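Local coordinates for proximal thread matrix protein 1 (Mytilus galloprovincialis, PDB 4CN9) that probably binds collagen as a matrix protein of the mussel byssus, with two von Willebrand factor A domains and bound zinc ions, at residues V237-C242 / P443-K448; C50-D55 / C242-V247; G194-A199 / I214-N219; E360-V365 / M439-R444; A54-L59 / I168-T173. All blocks are in the same frame, centred on the assembly; numbering follows the deposited sequence.

Interactions 1, 2 and 4 gather at the junction of the two von Willebrand factor A domains, where strands 243-247 and 439-447 pair in a small antiparallel sheet. Interactions 1 and 2 have centres about 9 Å apart, share C242 and reach the same zinc ion; their segments alternate along the chain. Interaction 4 continues from interaction 1 along strand 439-447 and meets interaction 2 through the C245-C441 disulfide. Interactions 3 and 5 lie inside the first domain, centres about 10 Å apart, on neighbouring strands of its mixed sheet, and interaction 3 is nested inside the loop closed by interaction 2. The small sheet, its disulfides and the zinc site thus probably help fix the two domains against each other.

Interaction 1 (V237-C242 / P443-K448). With ZN (zinc ion), chain D.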
# COMPACT_ATOMS: atom_id res chain seq x y z
N VAL A 237 -10.72 2.09 9.40
CA VAL A 237 -10.42 3.24 8.57
C VAL A 237 -9.55 4.23 9.33
O VAL A 237 -8.59 4.75 8.78
CB VAL A 237 -11.70 3.92 8.05
CG1 VAL A 237 -11.38 5.24 7.37
CG2 VAL A 237 -12.44 3.00 7.10
N ILE A 238 -9.88 4.47 10.59
CA ILE A 238 -9.10 5.39 11.39
C ILE A 238 -7.69 4.85 11.62
O ILE A 238 -6.73 5.60 11.62
CB ILE A 238 -9.77 5.65 12.76
CG1 ILE A 238 -11.17 6.25 12.56
CG2 ILE A 238 -8.89 6.55 13.61
CD1 ILE A 238 -11.21 7.48 11.66
N ASP A 239 -7.58 3.54 11.82
CA ASP A 239 -6.28 2.90 12.02
C ASP A 239 -5.38 3.10 10.81
O ASP A 239 -4.20 3.39 10.95
CB ASP A 239 -6.43 1.40 12.28
CG ASP A 239 -6.97 1.10 13.67
OD1 ASP A 239 -6.96 2.01 14.52
OD2 ASP A 239 -7.40 -0.05 13.91
N LEU A 240 -5.95 2.93 9.61
CA LEU A 240 -5.20 3.15 8.37
C LEU A 240 -4.91 4.62 8.12
O LEU A 240 -3.84 4.98 7.63
CB LEU A 240 -5.96 2.56 7.18
CG LEU A 240 -6.17 1.05 7.16
CD1 LEU A 240 -7.32 0.67 6.22
CD2 LEU A 240 -4.89 0.35 6.72
N ALA A 241 -5.87 5.49 8.45
CA ALA A 241 -5.68 6.93 8.25
C ALA A 241 -4.59 7.44 9.16
O ALA A 241 -3.88 8.40 8.83
CB ALA A 241 -6.96 7.69 8.52
N CYS A 242 -4.44 6.80 10.32
CA CYS A 242 -3.48 7.24 11.31
C CYS A 242 -2.15 6.49 11.19
O CYS A 242 -1.28 6.64 12.04
CB CYS A 242 -4.04 7.04 12.73
SG CYS A 242 -3.72 8.41 13.84
N PRO A 443 1.81 2.89 13.31
CA PRO A 443 0.40 3.12 13.65
C PRO A 443 0.26 4.11 14.81
O PRO A 443 0.93 3.95 15.82
CB PRO A 443 -0.09 1.73 14.07
CG PRO A 443 1.12 1.05 14.58
CD PRO A 443 2.28 1.57 13.77
N ARG A 444 -0.60 5.12 14.66
CA ARG A 444 -0.71 6.18 15.66
C ARG A 444 -2.12 6.34 16.24
O ARG A 444 -2.34 7.19 17.10
CB ARG A 444 -0.24 7.51 15.07
CG ARG A 444 1.28 7.59 14.87
CD ARG A 444 1.80 9.04 14.80
NE ARG A 444 1.20 9.93 15.80
CZ ARG A 444 1.69 11.11 16.15
NH1 ARG A 444 2.81 11.57 15.62
NH2 ARG A 444 1.05 11.84 17.07
N ALA A 445 -3.06 5.52 15.80
CA ALA A 445 -4.41 5.57 16.36
C ALA A 445 -4.44 4.93 17.76
O ALA A 445 -3.61 4.08 18.08
CB ALA A 445 -5.39 4.89 15.44
N HIS A 446 -5.40 5.37 18.57
CA HIS A 446 -5.56 4.86 19.93
C HIS A 446 -7.00 5.06 20.38
O HIS A 446 -7.75 5.82 19.76
CB HIS A 446 -4.60 5.58 20.88
CG HIS A 446 -4.69 7.07 20.81
ND1 HIS A 446 -3.91 7.82 19.96
CD2 HIS A 446 -5.48 7.95 21.46
CE1 HIS A 446 -4.20 9.10 20.10
NE2 HIS A 446 -5.15 9.21 21.01
N LYS A 447 -7.39 4.39 21.46
CA LYS A 447 -8.76 4.49 21.96
C LYS A 447 -9.10 5.91 22.41
O LYS A 447 -8.27 6.61 22.99
CB LYS A 447 -8.98 3.51 23.11
CG LYS A 447 -8.95 2.06 22.66
CD LYS A 447 -9.19 1.10 23.81
CE LYS A 447 -9.19 -0.34 23.32
NZ LYS A 447 -9.44 -1.30 24.43
N LYS A 448 -10.33 6.34 22.12
CA LYS A 448 -10.82 7.64 22.59
C LYS A 448 -10.78 7.71 24.11
O LYS A 448 -11.05 6.71 24.79
CB LYS A 448 -12.24 7.88 22.10
CG LYS A 448 -12.30 8.53 20.75
CD LYS A 448 -13.69 8.99 20.38
CE LYS A 448 -13.68 9.60 18.99
NZ LYS A 448 -15.02 9.99 18.53
ZN ZN D . -5.39 11.20 21.04
O HOH W 1 -2.85 3.67 13.24
O HOH W 2 -4.50 11.60 22.89
O HOH W 3 -5.66 13.04 21.98
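C242, just past the end of helix 234-241, packs against R444 and A445 in the C-terminal segment 443-448. The close part is small and mostly apolar: the CB atoms of C242 and A445 lie 3.7 Å apart, and the C242 sulfur rests against the R444-A445 peptide, with SG 3.6 Å from A445 N. A445 CB also faces the helix, where I238 CG2 stands farther off at 4.3 Å. With CG of D239 anti to the carbonyl carbon (chi1 -73°), its carboxylate comes toward the same methyl, OD1 3.4 Å from A445 CB; the other oxygen, OD2, forms a salt bridge with K235.

The direct polar link is weak: R444 N gives C242 O a hydrogen bond of 3.1 Å, bent to 132° at the hydrogen. Beside it a water donates to D239 O and accepts from A445 N, bridging the two segments. P443 and R444 form the exposed side; the R444 chain leads away after its CB has passed 3.8 Å from C242 SG.

Beyond A445 the chain leaves the helix. H446 NE2 binds zinc at 2.0 Å while ND1 gives a weak hydrogen bond to R444 O. With E49 and D51, zinc ties H446 to the loop that the C242-C50 disulfide joins to the helix end. The contact itself offers methyl and sulfur packing, one weak bond and a water bridge, so metal and disulfide probably do much of the holding.

Interaction 2 (C50-D55 / C242-V247). With ZN (zinc ion), chain D.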
# COMPACT_ATOMS: atom_id res chain seq x y z
N CYS A 50 -7.52 9.79 16.11
CA CYS A 50 -6.24 10.01 15.50
C CYS A 50 -5.88 11.45 15.80
O CYS A 50 -6.69 12.35 15.56
CB CYS A 50 -6.34 9.79 14.00
SG CYS A 50 -4.78 10.02 13.13
N ASP A 51 -4.69 11.67 16.33
CA ASP A 51 -4.26 13.01 16.73
C ASP A 51 -3.40 13.67 15.64
O ASP A 51 -2.94 14.80 15.79
CB ASP A 51 -3.47 12.96 18.06
CG ASP A 51 -4.26 12.34 19.21
OD1 ASP A 51 -5.51 12.29 19.18
OD2 ASP A 51 -3.63 11.89 20.18
N VAL A 52 -3.20 12.96 14.54
CA VAL A 52 -2.33 13.41 13.46
C VAL A 52 -2.92 14.62 12.74
O VAL A 52 -4.12 14.68 12.53
CB VAL A 52 -2.09 12.28 12.44
CG1 VAL A 52 -1.22 12.75 11.27
CG2 VAL A 52 -1.42 11.09 13.13
N GLN A 53 -2.07 15.58 12.38
CA GLN A 53 -2.51 16.75 11.63
C GLN A 53 -2.61 16.41 10.15
O GLN A 53 -1.64 16.00 9.53
CB GLN A 53 -1.57 17.93 11.83
CG GLN A 53 -1.67 18.54 13.22
CD GLN A 53 -0.65 19.64 13.45
OE1 GLN A 53 -0.17 20.27 12.51
NE2 GLN A 53 -0.33 19.87 14.72
N ALA A 54 -3.80 16.59 9.59
CA ALA A 54 -4.09 16.05 8.26
C ALA A 54 -5.07 16.93 7.50
O ALA A 54 -5.89 17.64 8.09
CB ALA A 54 -4.66 14.64 8.39
N ASP A 55 -4.96 16.87 6.17
CA ASP A 55 -6.00 17.34 5.26
C ASP A 55 -6.67 16.08 4.69
O ASP A 55 -6.02 15.26 4.03
CB ASP A 55 -5.41 18.24 4.16
CG ASP A 55 -4.97 19.62 4.67
OD1 ASP A 55 -5.59 20.16 5.62
OD2 ASP A 55 -4.00 20.19 4.11
N CYS A 242 -4.44 6.80 10.32
CA CYS A 242 -3.48 7.24 11.31
C CYS A 242 -2.15 6.49 11.19
O CYS A 242 -1.28 6.64 12.04
CB CYS A 242 -4.04 7.04 12.73
SG CYS A 242 -3.72 8.41 13.84
N GLU A 243 -2.02 5.68 10.14
CA GLU A 243 -0.77 5.00 9.86
C GLU A 243 0.18 5.99 9.19
O GLU A 243 -0.11 6.51 8.12
CB GLU A 243 -1.02 3.80 8.94
CG GLU A 243 0.18 2.89 8.72
CD GLU A 243 0.45 1.96 9.90
OE1 GLU A 243 -0.35 1.95 10.86
OE2 GLU A 243 1.47 1.24 9.86
N VAL A 244 1.30 6.30 9.83
CA VAL A 244 2.24 7.23 9.22
C VAL A 244 3.42 6.46 8.64
O VAL A 244 4.13 5.76 9.35
CB VAL A 244 2.73 8.30 10.21
CG1 VAL A 244 3.71 9.23 9.52
CG2 VAL A 244 1.54 9.08 10.75
N CYS A 245 3.60 6.59 7.34
CA CYS A 245 4.64 5.86 6.63
C CYS A 245 5.64 6.87 6.07
O CYS A 245 5.24 7.77 5.35
CB CYS A 245 4.02 5.04 5.49
SG CYS A 245 3.13 3.52 5.99
N VAL A 246 6.92 6.74 6.43
CA VAL A 246 7.98 7.61 5.90
C VAL A 246 9.14 6.80 5.34
O VAL A 246 9.28 5.62 5.66
CB VAL A 246 8.58 8.55 6.97
CG1 VAL A 246 7.49 9.35 7.65
CG2 VAL A 246 9.38 7.74 8.00
N VAL A 247 9.98 7.42 4.51
CA VAL A 247 11.20 6.77 4.06
C VAL A 247 12.32 7.00 5.08
O VAL A 247 12.75 8.13 5.30
CB VAL A 247 11.66 7.29 2.68
CG1 VAL A 247 13.03 6.70 2.32
CG2 VAL A 247 10.65 6.96 1.62
ZN ZN D . -5.39 11.20 21.04
O HOH W 2 -4.50 11.60 22.89
O HOH W 3 -5.66 13.04 21.98
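C50 and C242 are joined by a disulfide, their SG atoms 2.1 Å apart and the C-S-S-C torsion at 89°, close to the relaxed right angle. The C50 sulfur stands anti to its backbone N (chi1 -179°), which carries it from the loop toward the residue that follows helix 234-241. This covalent bond joins the chain just before the first strand of the first domain to the point where that domain's last helix ends.

Apolar contact comes from V52. It sets CG2 anti to its carbonyl carbon, and that methyl touches C242 SG at 3.6 Å; the same CG2 reaches V244 CG2 more loosely, at 4.3 Å. One valine branch thus meets both the sulfur and the start of strand 243-247.

Metal binding falls to D51. Between C50 and V52, it holds zinc with both carboxylate oxygens, OD1 at 2.2 Å and OD2 at 2.1 Å, and OD1 also accepts a hydrogen bond from T89. E49, H446 and two waters complete the site, so the ligands E49 and D51 flank C50 of the disulfide in sequence.

Strand 439-447 neighbours 243-247 in the small interdomain sheet. Q166, at the start of strand 166-173, meets both V52 and V244, so the valine contact lies between the first domain's mixed sheet and this small sheet, whose outer strand 243-247 leads on toward the second domain.

Interaction 3 (G194-A199 / I214-N219); sequences GVTVIA and IATMKN
T216 and V197 exchange two hydrogen bonds where the loop after helix 208-214 runs against strand 195-202 in the alpha/beta sheet of the first von Willebrand factor A domain. V197 N points almost straight at T216 OG1, 2.8 Å away with 175° at the hydrogen, and T216 N returns a 3.0 Å bond to V197 O. The threonine thus uses its hydroxyl and its backbone N-H to grip both polar atoms of one strand residue.

Packing fills the same shell. V197 puts CG1 anti to its backbone N (chi1 -177°), setting it 3.9 Å from I214 CG2 and also near I214 O. A199 CB and A215 CB meet more loosely, at 4.3 Å.

Farther out, helices 142-153 and 183-192 pack against I214, and K191 NZ hydrogen-bonds to A215 O. On the other edge of strand 195-202, T196 and I198 make backbone bonds to strand 166-173. At T216, OG1 has a second partner besides V197 N: a water 2.8 Å away, which donates to V195 O at 2.7 Å.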
# COMPACT_ATOMS: atom_id res chain seq x y z
N GLY A 194 2.46 12.15 -2.37
CA GLY A 194 2.48 11.90 -0.94
C GLY A 194 1.08 11.85 -0.34
O GLY A 194 0.84 12.37 0.74
N VAL A 195 0.14 11.24 -1.07
CA VAL A 195 -1.22 11.10 -0.58
C VAL A 195 -1.49 9.64 -0.20
O VAL A 195 -1.20 8.71 -0.96
CB VAL A 195 -2.25 11.58 -1.62
CG1 VAL A 195 -3.68 11.40 -1.11
CG2 VAL A 195 -1.98 13.04 -2.00
N THR A 196 -2.02 9.44 1.00
CA THR A 196 -2.50 8.12 1.41
C THR A 196 -3.89 7.92 0.85
O THR A 196 -4.73 8.82 0.95
CB THR A 196 -2.58 8.00 2.95
OG1 THR A 196 -1.30 8.26 3.53
CG2 THR A 196 -3.04 6.61 3.37
N VAL A 197 -4.15 6.75 0.26
CA VAL A 197 -5.46 6.44 -0.28
C VAL A 197 -6.07 5.19 0.38
O VAL A 197 -5.48 4.10 0.39
CB VAL A 197 -5.40 6.27 -1.81
CG1 VAL A 197 -6.78 6.02 -2.36
CG2 VAL A 197 -4.77 7.50 -2.46
N ILE A 198 -7.25 5.38 0.96
CA ILE A 198 -8.02 4.28 1.55
C ILE A 198 -9.25 4.12 0.67
O ILE A 198 -9.88 5.11 0.27
CB ILE A 198 -8.43 4.60 3.01
CG1 ILE A 198 -7.18 4.66 3.89
CG2 ILE A 198 -9.41 3.57 3.55
CD1 ILE A 198 -7.29 5.57 5.12
N ALA A 199 -9.59 2.88 0.35
CA ALA A 199 -10.73 2.58 -0.49
C ALA A 199 -11.73 1.67 0.23
O ALA A 199 -11.36 0.61 0.74
CB ALA A 199 -10.27 1.92 -1.78
N ILE A 214 -5.85 1.08 -6.67
CA ILE A 214 -6.03 2.50 -6.31
C ILE A 214 -5.47 2.85 -4.94
O ILE A 214 -4.79 3.87 -4.79
CB ILE A 214 -7.54 2.86 -6.34
CG1 ILE A 214 -8.03 2.87 -7.79
CG2 ILE A 214 -7.80 4.22 -5.72
CD1 ILE A 214 -9.54 2.82 -7.94
N ALA A 215 -5.74 2.01 -3.95
CA ALA A 215 -5.33 2.25 -2.58
C ALA A 215 -3.80 2.22 -2.42
O ALA A 215 -3.06 1.74 -3.28
CB ALA A 215 -5.99 1.23 -1.65
N THR A 216 -3.33 2.76 -1.30
CA THR A 216 -1.89 2.81 -0.99
C THR A 216 -1.27 1.41 -0.99
O THR A 216 -0.17 1.21 -1.53
CB THR A 216 -1.66 3.53 0.34
OG1 THR A 216 -2.00 4.92 0.18
CG2 THR A 216 -0.20 3.41 0.80
N MET A 217 -1.94 0.47 -0.34
CA MET A 217 -1.58 -0.95 -0.39
C MET A 217 -2.88 -1.75 -0.41
O MET A 217 -3.95 -1.21 -0.11
CB MET A 217 -0.70 -1.36 0.80
CG MET A 217 0.60 -0.57 0.93
SD MET A 217 1.84 -1.32 2.02
CE MET A 217 0.82 -1.89 3.37
N LYS A 218 -2.78 -3.03 -0.74
CA LYS A 218 -3.95 -3.90 -0.78
C LYS A 218 -4.73 -3.93 0.53
O LYS A 218 -5.95 -4.03 0.51
CB LYS A 218 -3.56 -5.33 -1.15
CG LYS A 218 -3.06 -5.48 -2.57
CD LYS A 218 -2.51 -6.90 -2.75
CE LYS A 218 -2.01 -7.14 -4.16
NZ LYS A 218 -1.26 -8.43 -4.23
N ASN A 219 -4.05 -3.84 1.67
CA ASN A 219 -4.79 -3.83 2.92
C ASN A 219 -5.34 -2.47 3.34
O ASN A 219 -5.90 -2.35 4.42
CB ASN A 219 -4.06 -4.52 4.08
CG ASN A 219 -2.63 -4.07 4.24
OD1 ASN A 219 -2.27 -2.93 3.92
ND2 ASN A 219 -1.80 -4.97 4.78
O HOH W 4 0.06 6.33 -1.04

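Interaction 4 (E360-V365 / M439-R444); sequences EVQKVV and MSCKPR
Q362 swings CG anti to its backbone N (chi1 -177°) and then bends at chi2 (62°), a course that lays the chain beside M439 O and sends the amide toward strand 439-447. CG passes 3.4 Å from M439 O, and OE1 accepts a hydrogen bond from C441 N at 3.1 Å, the donor tilted somewhat from the plane of the amide carbonyl. C441 CB comes within 3.5 Å of the same oxygen. The other amide end turns back to its own strand: NE2 donates to K363 O at 3.0 Å, with the acceptor lying near the amide plane. Held at both ends, the amide has its rotation fixed, and this buried group links the two strands through its OE1.

K442 also bends at chi2, and its NZ donates to E360 O at 2.9 Å, in the plane of that carbonyl. The E360 carboxylate, poorly ordered, is not in contact with NZ; the bond goes to the backbone oxygen. This second bond lies on the exposed side of the contact.

Strands 362-369 and 439-447 do not pair as sheet neighbours; the N-to-C directions of their short segments differ by 139°. Strand 362-369 lies between 253-260 and 391-398 in the second domain's sheet, with V392 touching both Q362 and M439. Strand 439-447 belongs instead to the small sheet beside 243-247, to which the C441-C245 disulfide ties it.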
# COMPACT_ATOMS: atom_id res chain seq x y z
N GLU A 360 7.74 -4.79 16.95
CA GLU A 360 7.50 -3.35 16.79
C GLU A 360 8.26 -2.79 15.58
O GLU A 360 8.17 -1.60 15.27
CB GLU A 360 7.92 -2.59 18.05
CG GLU A 360 9.30 -1.94 17.93
CD GLU A 360 10.10 -1.99 19.22
OE1 GLU A 360 9.63 -2.63 20.19
OE2 GLU A 360 11.20 -1.41 19.25
N VAL A 361 8.99 -3.66 14.90
CA VAL A 361 9.88 -3.26 13.82
C VAL A 361 9.19 -3.49 12.47
O VAL A 361 8.42 -4.43 12.32
CB VAL A 361 11.19 -4.07 13.91
CG1 VAL A 361 12.02 -3.93 12.68
CG2 VAL A 361 11.98 -3.66 15.16
N GLN A 362 9.46 -2.63 11.50
CA GLN A 362 8.97 -2.82 10.14
C GLN A 362 9.52 -4.11 9.52
O GLN A 362 10.72 -4.35 9.57
CB GLN A 362 9.42 -1.67 9.25
CG GLN A 362 8.88 -1.79 7.84
CD GLN A 362 7.36 -1.76 7.83
OE1 GLN A 362 6.75 -0.83 8.36
NE2 GLN A 362 6.75 -2.78 7.23
N LYS A 363 8.65 -4.90 8.92
CA LYS A 363 9.07 -6.14 8.24
C LYS A 363 8.89 -5.96 6.75
O LYS A 363 7.87 -5.42 6.31
CB LYS A 363 8.25 -7.33 8.74
CG LYS A 363 8.46 -7.66 10.22
CD LYS A 363 7.58 -8.80 10.70
CE LYS A 363 6.09 -8.46 10.62
NZ LYS A 363 5.70 -7.38 11.57
N VAL A 364 9.88 -6.40 5.98
CA VAL A 364 9.89 -6.25 4.54
C VAL A 364 10.41 -7.54 3.88
O VAL A 364 11.36 -8.15 4.35
CB VAL A 364 10.81 -5.07 4.07
CG1 VAL A 364 10.71 -4.87 2.56
CG2 VAL A 364 10.46 -3.77 4.80
N VAL A 365 9.77 -7.94 2.80
CA VAL A 365 10.30 -8.97 1.92
C VAL A 365 10.57 -8.35 0.56
O VAL A 365 9.73 -7.67 -0.01
CB VAL A 365 9.30 -10.14 1.72
CG1 VAL A 365 9.70 -10.98 0.49
CG2 VAL A 365 9.23 -11.01 2.96
N MET A 439 11.09 1.96 3.70
CA MET A 439 9.83 2.50 4.18
C MET A 439 9.56 2.00 5.59
O MET A 439 9.76 0.82 5.89
CB MET A 439 8.68 2.14 3.26
CG MET A 439 7.41 2.97 3.48
SD MET A 439 6.11 2.51 2.31
CE MET A 439 5.93 0.80 2.80
N SER A 440 9.10 2.90 6.44
CA SER A 440 8.87 2.62 7.85
C SER A 440 7.49 3.16 8.22
O SER A 440 7.24 4.37 8.16
CB SER A 440 9.95 3.30 8.70
OG SER A 440 9.73 3.05 10.07
N CYS A 441 6.59 2.25 8.59
CA CYS A 441 5.20 2.59 8.87
C CYS A 441 4.89 2.43 10.35
O CYS A 441 5.13 1.37 10.94
CB CYS A 441 4.28 1.68 8.07
SG CYS A 441 4.39 1.90 6.30
N LYS A 442 4.33 3.48 10.95
CA LYS A 442 4.01 3.49 12.37
C LYS A 442 2.52 3.78 12.59
O LYS A 442 2.01 4.79 12.10
CB LYS A 442 4.87 4.55 13.07
CG LYS A 442 6.31 4.10 13.34
CD LYS A 442 6.39 3.18 14.55
CE LYS A 442 7.55 2.19 14.48
NZ LYS A 442 7.48 1.16 15.57
N PRO A 443 1.81 2.89 13.31
CA PRO A 443 0.40 3.12 13.65
C PRO A 443 0.26 4.11 14.81
O PRO A 443 0.93 3.95 15.82
CB PRO A 443 -0.09 1.73 14.07
CG PRO A 443 1.12 1.05 14.58
CD PRO A 443 2.28 1.57 13.77
N ARG A 444 -0.60 5.12 14.66
CA ARG A 444 -0.71 6.18 15.66
C ARG A 444 -2.12 6.34 16.24
O ARG A 444 -2.34 7.19 17.10
CB ARG A 444 -0.24 7.51 15.07
CG ARG A 444 1.28 7.59 14.87
CD ARG A 444 1.80 9.04 14.80
NE ARG A 444 1.20 9.93 15.80
CZ ARG A 444 1.69 11.11 16.15
NH1 ARG A 444 2.81 11.57 15.62
NH2 ARG A 444 1.05 11.84 17.07

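Interaction 5 (A54-L59 / I168-T173)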
# COMPACT_ATOMS: atom_id res chain seq x y z
N ALA A 54 -3.80 16.59 9.59
CA ALA A 54 -4.09 16.05 8.26
C ALA A 54 -5.07 16.93 7.50
O ALA A 54 -5.89 17.64 8.09
CB ALA A 54 -4.66 14.64 8.39
N ASP A 55 -4.96 16.87 6.17
CA ASP A 55 -6.00 17.34 5.26
C ASP A 55 -6.67 16.08 4.69
O ASP A 55 -6.02 15.26 4.03
CB ASP A 55 -5.41 18.24 4.16
CG ASP A 55 -4.97 19.62 4.67
OD1 ASP A 55 -5.59 20.16 5.62
OD2 ASP A 55 -4.00 20.19 4.11
N ILE A 56 -7.94 15.89 5.01
CA ILE A 56 -8.66 14.68 4.65
C ILE A 56 -9.75 14.99 3.61
O ILE A 56 -10.57 15.87 3.80
CB ILE A 56 -9.31 14.03 5.88
CG1 ILE A 56 -8.25 13.73 6.95
CG2 ILE A 56 -10.02 12.76 5.49
CD1 ILE A 56 -8.75 13.92 8.37
N ILE A 57 -9.70 14.28 2.49
CA ILE A 57 -10.71 14.37 1.46
C ILE A 57 -11.46 13.05 1.38
O ILE A 57 -10.86 12.00 1.21
CB ILE A 57 -10.09 14.66 0.08
CG1 ILE A 57 -9.32 15.98 0.14
CG2 ILE A 57 -11.18 14.70 -0.99
CD1 ILE A 57 -10.19 17.22 0.33
N VAL A 58 -12.78 13.11 1.52
CA VAL A 58 -13.63 11.97 1.23
C VAL A 58 -14.20 12.08 -0.18
O VAL A 58 -14.79 13.08 -0.54
CB VAL A 58 -14.78 11.83 2.25
CG1 VAL A 58 -15.72 10.70 1.85
CG2 VAL A 58 -14.22 11.63 3.64
N LEU A 59 -14.00 11.02 -0.96
CA LEU A 59 -14.53 10.88 -2.32
C LEU A 59 -15.75 9.97 -2.22
O LEU A 59 -15.65 8.78 -1.94
CB LEU A 59 -13.43 10.28 -3.21
CG LEU A 59 -13.37 10.48 -4.72
CD1 LEU A 59 -13.78 11.88 -5.18
CD2 LEU A 59 -11.95 10.18 -5.15
N ILE A 168 -4.67 12.71 3.07
CA ILE A 168 -5.43 11.47 3.09
C ILE A 168 -6.71 11.56 2.24
O ILE A 168 -7.45 12.55 2.32
CB ILE A 168 -5.85 11.09 4.53
CG1 ILE A 168 -4.63 11.06 5.46
CG2 ILE A 168 -6.57 9.73 4.54
CD1 ILE A 168 -5.00 11.21 6.91
N VAL A 169 -6.93 10.53 1.42
CA VAL A 169 -8.14 10.38 0.62
C VAL A 169 -8.83 9.08 1.01
O VAL A 169 -8.21 8.00 1.02
CB VAL A 169 -7.84 10.35 -0.90
CG1 VAL A 169 -9.08 10.04 -1.70
CG2 VAL A 169 -7.23 11.64 -1.33
N ILE A 170 -10.11 9.20 1.36
CA ILE A 170 -10.94 8.04 1.66
C ILE A 170 -12.03 7.94 0.59
O ILE A 170 -12.92 8.79 0.50
CB ILE A 170 -11.55 8.15 3.08
CG1 ILE A 170 -10.42 8.10 4.12
CG2 ILE A 170 -12.53 7.01 3.33
CD1 ILE A 170 -10.75 8.72 5.46
N LEU A 171 -11.91 6.92 -0.24
CA LEU A 171 -12.83 6.66 -1.34
C LEU A 171 -13.90 5.66 -0.91
O LEU A 171 -13.59 4.62 -0.33
CB LEU A 171 -12.06 6.11 -2.54
CG LEU A 171 -12.82 5.45 -3.69
CD1 LEU A 171 -13.59 6.46 -4.46
CD2 LEU A 171 -11.85 4.73 -4.62
N MET A 172 -15.16 6.00 -1.18
CA MET A 172 -16.30 5.13 -0.89
C MET A 172 -17.08 4.90 -2.17
O MET A 172 -17.56 5.85 -2.78
CB MET A 172 -17.22 5.79 0.14
CG MET A 172 -16.54 6.17 1.45
SD MET A 172 -17.63 7.18 2.51
CE MET A 172 -18.94 6.01 2.78
N THR A 173 -17.22 3.64 -2.59
CA THR A 173 -17.95 3.36 -3.82
C THR A 173 -18.75 2.05 -3.78
O THR A 173 -18.40 1.12 -3.06
CB THR A 173 -16.99 3.34 -5.02
OG1 THR A 173 -17.72 3.19 -6.25
CG2 THR A 173 -15.98 2.24 -4.88
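L59 and L171 are paired neighbours on adjacent parallel strands, and the L59 side chain can be followed outward. Its CB lies 4.0 Å from L171 CD1; CG, set anti to the backbone N (chi1 -155°), stays equally near that methyl. At the tip CD2 is still 4.1 Å from L171 CD1 and reaches back loosely toward V169 CG1. L171 CD1 is thus near CB, CG and CD2 of L59, while V104 and F106 of strand 100-106 and L146 of helix 142-153 pack around L59 from elsewhere.

On the sheet face that carries I56, V58, I168 and I170, I56 lies side by side with both isoleucines of the partner strand: its CG1 meets I168 CD1, and its CG2 meets I170 CD1. I168 CD1 also touches A54 CB at 3.8 Å. V58 CG1 approaches M172 SD at 4.1 Å, the two side chains crossing at a slant.

Five backbone hydrogen bonds join the strands. I168 N bonds to D55 O and I57 N to I168 O; I170 N then bonds to I57 O, L59 N to I170 O, and M172 N to L59 O at 2.9 Å. The carbonyls of I57, L59, I168 and I170 each also accept a CA-H contact, such as V169 CA to I57 O at 3.2 Å.

The pair forms the middle of the six-stranded mixed sheet of a Rossmann-like von Willebrand factor A domain. Just beyond these strands lie D61 and D174 of the metal ion-dependent adhesion site (MIDAS), and T173 OG1 hydrogen-bonds to D61.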